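Local coordinates for phosphoethanolamine N-methyltransferase 1 (Haemonchus contortus, PDB 4KRG), which probably transfers a methyl group from S-adenosylmethionine to phosphoethanolamine, the first methylation on the nematode route to phosphocholine, at residues D40-S52 with V219-H233. Sequence-based numbering, arbitrary orientation.
Sequences DLEASDRADILSS and VPTYIRRCNNWRQVH
Asp48 meets Pro220 and Thr221, at the start of helix 220-226, with its whole side chain. With chi1 at -73°, CG turns beside its own backbone N and the carboxylate is carried to the first turn of that helix. CB lies 3.9 Å from CD of Pro220, and CG continues along the same proline ring. OD2 takes two hydrogen bonds from Thr221. Backbone N of Thr221 is 2.9 Å from OD2, nearly in line with the C-O bond. OG1 of Thr221, 2.6 Å from OD2, comes from the other face, 41° out of the carboxylate plane. OD1 accepts from a water 2.6 Å away, which accepts from NH1 of Arg224. The carboxylate binds a backbone N-H of the helix's first turn, where the helix dipole would probably stabilise its negative charge.

Thr221 returns the contact as a knob among Leu41, Ser44, Asp45 and Asp48. Leu41 is the reciprocal knob: CD1 lies 4.0 Å from SG of Cys226 and also meets Tyr222, while CD2 lies 3.7 Å from CD of Arg225. Asp45 OD1 approaches the edge of the Tyr222 ring at CE2, carboxylate and ring planes nearly perpendicular, but its salt bridge goes to Arg159 on strand 154-161. Toward the other end, CD1 of Ile49 covers one face of the His233 ring, 3.4 Å from ND1, while the polar partner of His233 is His157.

The two helical segments run roughly antiparallel, at 146° with axes 9.1 Å apart; Ile49 also touches His157, and His233 brings helix 38-50 against strand 231-240, which pairs with strands 154-161 and 208-218.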
loop_
_atom_site.group_PDB
_atom_site.type_symbol
_atom_site.label_atom_id
_atom_site.label_comp_id
_atom_site.label_asym_id
_atom_site.label_seq_id
_atom_site.Cartn_x
_atom_site.Cartn_y
_atom_site.Cartn_z
ATOM N N ASP A 40 10.859 -16.567 14.023
ATOM C CA ASP A 40 9.601 -16.110 14.610
ATOM C C ASP A 40 8.612 -15.599 13.575
ATOM O O ASP A 40 7.408 -15.766 13.728
ATOM C CB ASP A 40 9.857 -14.977 15.607
ATOM C CG ASP A 40 10.544 -15.446 16.876
ATOM O OD1 ASP A 40 10.548 -16.669 17.142
ATOM O OD2 ASP A 40 11.067 -14.580 17.614
ATOM N N LEU A 41 9.130 -14.964 12.530
ATOM C CA LEU A 41 8.280 -14.239 11.590
ATOM C C LEU A 41 8.080 -14.925 10.249
ATOM O O LEU A 41 7.093 -14.657 9.573
ATOM C CB LEU A 41 8.844 -12.840 11.323
ATOM C CG LEU A 41 9.432 -12.027 12.468
ATOM C CD1 LEU A 41 10.142 -10.820 11.902
ATOM C CD2 LEU A 41 8.340 -11.596 13.419
ATOM N N GLU A 42 9.007 -15.794 9.858
ATOM C CA GLU A 42 9.113 -16.215 8.451
ATOM C C GLU A 42 7.854 -16.827 7.814
ATOM O O GLU A 42 7.432 -16.405 6.733
ATOM C CB GLU A 42 10.324 -17.137 8.241
ATOM C CG GLU A 42 10.756 -17.273 6.788
ATOM C CD GLU A 42 9.942 -18.295 6.016
ATOM O OE1 GLU A 42 9.781 -19.430 6.509
ATOM O OE2 GLU A 42 9.455 -17.969 4.913
ATOM N N ALA A 43 7.259 -17.820 8.466
ATOM C CA ALA A 43 6.126 -18.512 7.857
ATOM C C ALA A 43 4.888 -17.613 7.765
ATOM O O ALA A 43 4.151 -17.643 6.777
ATOM C CB ALA A 43 5.815 -19.789 8.608
ATOM N N SER A 44 4.662 -16.824 8.808
ATOM C CA SER A 44 3.506 -15.944 8.817
ATOM C C SER A 44 3.662 -14.834 7.782
ATOM O O SER A 44 2.701 -14.488 7.104
ATOM C CB SER A 44 3.241 -15.376 10.211
ATOM O OG SER A 44 4.338 -14.620 10.666
ATOM N N ASP A 45 4.865 -14.289 7.646
ATOM C CA ASP A 45 5.125 -13.277 6.625
ATOM C C ASP A 45 4.906 -13.851 5.220
ATOM O O ASP A 45 4.222 -13.255 4.391
ATOM C CB ASP A 45 6.549 -12.725 6.761
ATOM C CG ASP A 45 6.949 -11.841 5.591
ATOM O OD1 ASP A 45 6.745 -10.612 5.673
ATOM O OD2 ASP A 45 7.478 -12.376 4.593
ATOM N N ARG A 46 5.482 -15.018 4.966
ATOM C CA ARG A 46 5.381 -15.643 3.654
ATOM C C ARG A 46 3.918 -15.891 3.284
ATOM O O ARG A 46 3.508 -15.624 2.154
ATOM C CB ARG A 46 6.200 -16.935 3.619
ATOM C CG ARG A 46 5.925 -17.796 2.412
ATOM C CD ARG A 46 6.913 -18.937 2.298
ATOM N NE ARG A 46 7.354 -19.457 3.588
ATOM C CZ ARG A 46 6.763 -20.454 4.238
ATOM N NH1 ARG A 46 5.690 -21.039 3.727
ATOM N NH2 ARG A 46 7.247 -20.864 5.400
ATOM N N ALA A 47 3.134 -16.362 4.255
ATOM C CA ALA A 47 1.706 -16.603 4.055
ATOM C C ALA A 47 0.931 -15.312 3.790
ATOM O O ALA A 47 0.043 -15.291 2.943
ATOM C CB ALA A 47 1.118 -17.352 5.243
ATOM N N ASP A 48 1.269 -14.239 4.505
ATOM C CA ASP A 48 0.680 -12.924 4.246
ATOM C C ASP A 48 0.870 -12.504 2.794
ATOM O O ASP A 48 -0.042 -11.996 2.157
ATOM C CB ASP A 48 1.325 -11.855 5.131
ATOM C CG ASP A 48 0.896 -11.945 6.584
ATOM O OD1 ASP A 48 -0.118 -12.601 6.891
ATOM O OD2 ASP A 48 1.591 -11.335 7.418
ATOM N N ILE A 49 2.076 -12.704 2.286
ATOM C CA ILE A 49 2.401 -12.310 0.925
ATOM C C ILE A 49 1.767 -13.263 -0.093
ATOM O O ILE A 49 1.084 -12.833 -1.026
ATOM C CB ILE A 49 3.931 -12.271 0.710
ATOM C CG1 ILE A 49 4.576 -11.197 1.595
ATOM C CG2 ILE A 49 4.258 -12.058 -0.762
ATOM C CD1 ILE A 49 4.088 -9.780 1.344
ATOM N N LEU A 50 1.989 -14.559 0.094
ATOM C CA LEU A 50 1.516 -15.545 -0.870
ATOM C C LEU A 50 -0.009 -15.601 -0.964
ATOM O O LEU A 50 -0.562 -15.831 -2.037
ATOM C CB LEU A 50 2.124 -16.923 -0.588
ATOM C CG LEU A 50 3.615 -17.004 -0.915
ATOM C CD1 LEU A 50 4.157 -18.372 -0.586
ATOM C CD2 LEU A 50 3.862 -16.687 -2.375
ATOM N N SER A 51 -0.694 -15.364 0.149
ATOM C CA SER A 51 -2.150 -15.394 0.131
ATOM C C SER A 51 -2.737 -14.164 -0.558
ATOM O O SER A 51 -3.938 -14.104 -0.807
ATOM C CB SER A 51 -2.711 -15.521 1.540
ATOM O OG SER A 51 -2.758 -14.253 2.157
ATOM N N SER A 52 -1.890 -13.190 -0.887
ATOM C CA SER A 52 -2.364 -11.979 -1.556
ATOM C C SER A 52 -2.267 -12.092 -3.074
ATOM O O SER A 52 -2.786 -11.249 -3.798
ATOM C CB SER A 52 -1.587 -10.753 -1.076
ATOM O OG SER A 52 -0.310 -10.687 -1.684
ATOM N N VAL A 219 2.083 -5.299 5.590
ATOM C CA VAL A 219 2.205 -6.725 5.853
ATOM C C VAL A 219 1.796 -7.001 7.297
ATOM O O VAL A 219 2.416 -6.471 8.225
ATOM C CB VAL A 219 3.649 -7.183 5.620
ATOM C CG1 VAL A 219 3.803 -8.662 5.948
ATOM C CG2 VAL A 219 4.065 -6.896 4.187
ATOM N N PRO A 220 0.732 -7.807 7.497
ATOM C CA PRO A 220 0.149 -8.045 8.827
ATOM C C PRO A 220 1.139 -8.494 9.899
ATOM O O PRO A 220 1.109 -7.963 11.010
ATOM C CB PRO A 220 -0.891 -9.139 8.558
ATOM C CG PRO A 220 -1.317 -8.876 7.163
ATOM C CD PRO A 220 -0.076 -8.436 6.435
ATOM N N THR A 221 2.005 -9.444 9.569
ATOM C CA THR A 221 3.022 -9.935 10.500
ATOM C C THR A 221 3.935 -8.841 11.061
ATOM O O THR A 221 4.337 -8.887 12.226
ATOM C CB THR A 221 3.882 -11.009 9.825
ATOM O OG1 THR A 221 3.039 -12.093 9.423
ATOM C CG2 THR A 221 4.956 -11.526 10.763
ATOM N N TYR A 222 4.269 -7.859 10.232
ATOM C CA TYR A 222 5.141 -6.778 10.677
ATOM C C TYR A 222 4.436 -5.751 11.549
ATOM O O TYR A 222 5.072 -5.064 12.343
ATOM C CB TYR A 222 5.886 -6.144 9.505
ATOM C CG TYR A 222 7.150 -6.906 9.215
ATOM C CD1 TYR A 222 8.344 -6.544 9.811
ATOM C CD2 TYR A 222 7.141 -8.025 8.395
ATOM C CE1 TYR A 222 9.503 -7.249 9.582
ATOM C CE2 TYR A 222 8.301 -8.745 8.154
ATOM C CZ TYR A 222 9.479 -8.348 8.750
ATOM O OH TYR A 222 10.638 -9.045 8.522
ATOM N N ILE A 223 3.120 -5.658 11.427
ATOM C CA ILE A 223 2.379 -4.841 12.372
ATOM C C ILE A 223 2.279 -5.582 13.703
ATOM O O ILE A 223 2.625 -5.030 14.749
ATOM C CB ILE A 223 0.984 -4.480 11.858
ATOM C CG1 ILE A 223 1.101 -3.557 10.643
ATOM C CG2 ILE A 223 0.169 -3.813 12.965
ATOM C CD1 ILE A 223 -0.220 -3.250 9.986
ATOM N N ARG A 224 1.831 -6.836 13.668
ATOM C CA ARG A 224 1.560 -7.565 14.908
ATOM C C ARG A 224 2.799 -7.790 15.746
ATOM O O ARG A 224 2.761 -7.655 16.968
ATOM C CB ARG A 224 0.912 -8.920 14.629
ATOM C CG ARG A 224 -0.477 -8.848 14.046
ATOM C CD ARG A 224 -1.156 -10.199 14.173
ATOM N NE ARG A 224 -0.294 -11.290 13.739
ATOM C CZ ARG A 224 -0.133 -11.636 12.467
ATOM N NH1 ARG A 224 -0.771 -10.963 11.521
ATOM N NH2 ARG A 224 0.660 -12.648 12.140
ATOM N N ARG A 225 3.900 -8.140 15.096
ATOM C CA ARG A 225 5.094 -8.558 15.822
ATOM C C ARG A 225 6.217 -7.534 15.855
ATOM O O ARG A 225 7.103 -7.621 16.697
ATOM C CB ARG A 225 5.597 -9.890 15.274
ATOM C CG ARG A 225 4.559 -10.978 15.392
ATOM C CD ARG A 225 5.062 -12.316 14.922
ATOM N NE ARG A 225 4.058 -13.354 15.151
ATOM C CZ ARG A 225 4.271 -14.474 15.836
ATOM N NH1 ARG A 225 5.469 -14.724 16.344
ATOM N NH2 ARG A 225 3.290 -15.354 15.996
ATOM N N CYS A 226 6.178 -6.559 14.954
ATOM C CA CYS A 226 7.236 -5.558 14.891
ATOM C C CYS A 226 6.726 -4.125 15.032
ATOM O O CYS A 226 7.502 -3.177 14.908
ATOM C CB CYS A 226 8.028 -5.716 13.595
ATOM S SG CYS A 226 8.666 -7.385 13.326
ATOM N N ASN A 227 5.430 -3.976 15.297
ATOM C CA ASN A 227 4.776 -2.663 15.383
ATOM C C ASN A 227 5.135 -1.745 14.215
ATOM O O ASN A 227 5.238 -0.525 14.370
ATOM C CB ASN A 227 5.074 -1.973 16.722
ATOM C CG ASN A 227 4.219 -2.507 17.858
ATOM O OD1 ASN A 227 4.742 -3.029 18.844
ATOM N ND2 ASN A 227 2.899 -2.371 17.730
ATOM N N ASN A 228 5.317 -2.350 13.045
ATOM C CA ASN A 228 5.756 -1.638 11.861
ATOM C C ASN A 228 4.706 -1.712 10.759
ATOM O O ASN A 228 4.432 -2.791 10.225
ATOM C CB ASN A 228 7.091 -2.216 11.385
ATOM C CG ASN A 228 7.716 -1.410 10.269
ATOM O OD1 ASN A 228 7.189 -0.372 9.855
ATOM N ND2 ASN A 228 8.860 -1.877 9.780
ATOM N N TRP A 229 4.125 -0.559 10.428
ATOM C CA TRP A 229 3.093 -0.444 9.399
ATOM C C TRP A 229 3.688 -0.183 8.023
ATOM O O TRP A 229 2.969 -0.153 7.025
ATOM C CB TRP A 229 2.149 0.724 9.735
ATOM C CG TRP A 229 1.030 0.396 10.689
ATOM C CD1 TRP A 229 -0.296 0.339 10.392
ATOM C CD2 TRP A 229 1.147 0.088 12.088
ATOM N NE1 TRP A 229 -1.019 0.015 11.516
ATOM C CE2 TRP A 229 -0.162 -0.149 12.570
ATOM C CE3 TRP A 229 2.216 -0.007 12.984
ATOM C CZ2 TRP A 229 -0.420 -0.475 13.907
ATOM C CZ3 TRP A 229 1.957 -0.337 14.306
ATOM C CH2 TRP A 229 0.648 -0.569 14.752
ATOM N N ARG A 230 5.001 0.021 7.971
ATOM C CA ARG A 230 5.662 0.500 6.753
ATOM C C ARG A 230 6.317 -0.596 5.910
ATOM O O ARG A 230 7.110 -0.305 5.014
ATOM C CB ARG A 230 6.679 1.596 7.086
ATOM C CG ARG A 230 6.048 2.909 7.535
ATOM C CD ARG A 230 7.075 3.821 8.186
ATOM N NE ARG A 230 6.669 5.226 8.149
ATOM C CZ ARG A 230 7.403 6.230 8.608
ATOM N NH1 ARG A 230 8.587 5.996 9.162
ATOM N NH2 ARG A 230 6.951 7.475 8.514
ATOM N N GLN A 231 5.995 -1.849 6.210
ATOM C CA GLN A 231 6.296 -2.950 5.306
ATOM C C GLN A 231 5.134 -3.013 4.340
ATOM O O GLN A 231 4.083 -3.577 4.651
ATOM C CB GLN A 231 6.413 -4.255 6.076
ATOM C CG GLN A 231 7.635 -4.298 6.965
ATOM C CD GLN A 231 8.906 -4.335 6.159
ATOM O OE1 GLN A 231 9.169 -5.308 5.456
ATOM N NE2 GLN A 231 9.694 -3.264 6.234
ATOM N N VAL A 232 5.314 -2.409 3.173
ATOM C CA VAL A 232 4.194 -2.154 2.288
ATOM C C VAL A 232 4.321 -2.971 1.014
ATOM O O VAL A 232 5.402 -3.083 0.430
ATOM C CB VAL A 232 4.058 -0.644 1.961
ATOM C CG1 VAL A 232 2.760 -0.369 1.205
ATOM C CG2 VAL A 232 4.097 0.197 3.247
ATOM N N HIS A 233 3.209 -3.568 0.598
ATOM C CA HIS A 233 3.193 -4.318 -0.651
ATOM C C HIS A 233 1.996 -3.981 -1.532
ATOM O O HIS A 233 0.998 -3.416 -1.069
ATOM C CB HIS A 233 3.364 -5.831 -0.430
ATOM C CG HIS A 233 2.202 -6.509 0.234
ATOM N ND1 HIS A 233 1.766 -7.760 -0.156
ATOM C CD2 HIS A 233 1.427 -6.152 1.279
ATOM C CE1 HIS A 233 0.760 -8.134 0.614
ATOM N NE2 HIS A 233 0.531 -7.169 1.494
HETATM O O HOH W 1 -0.449 -12.806 9.413
#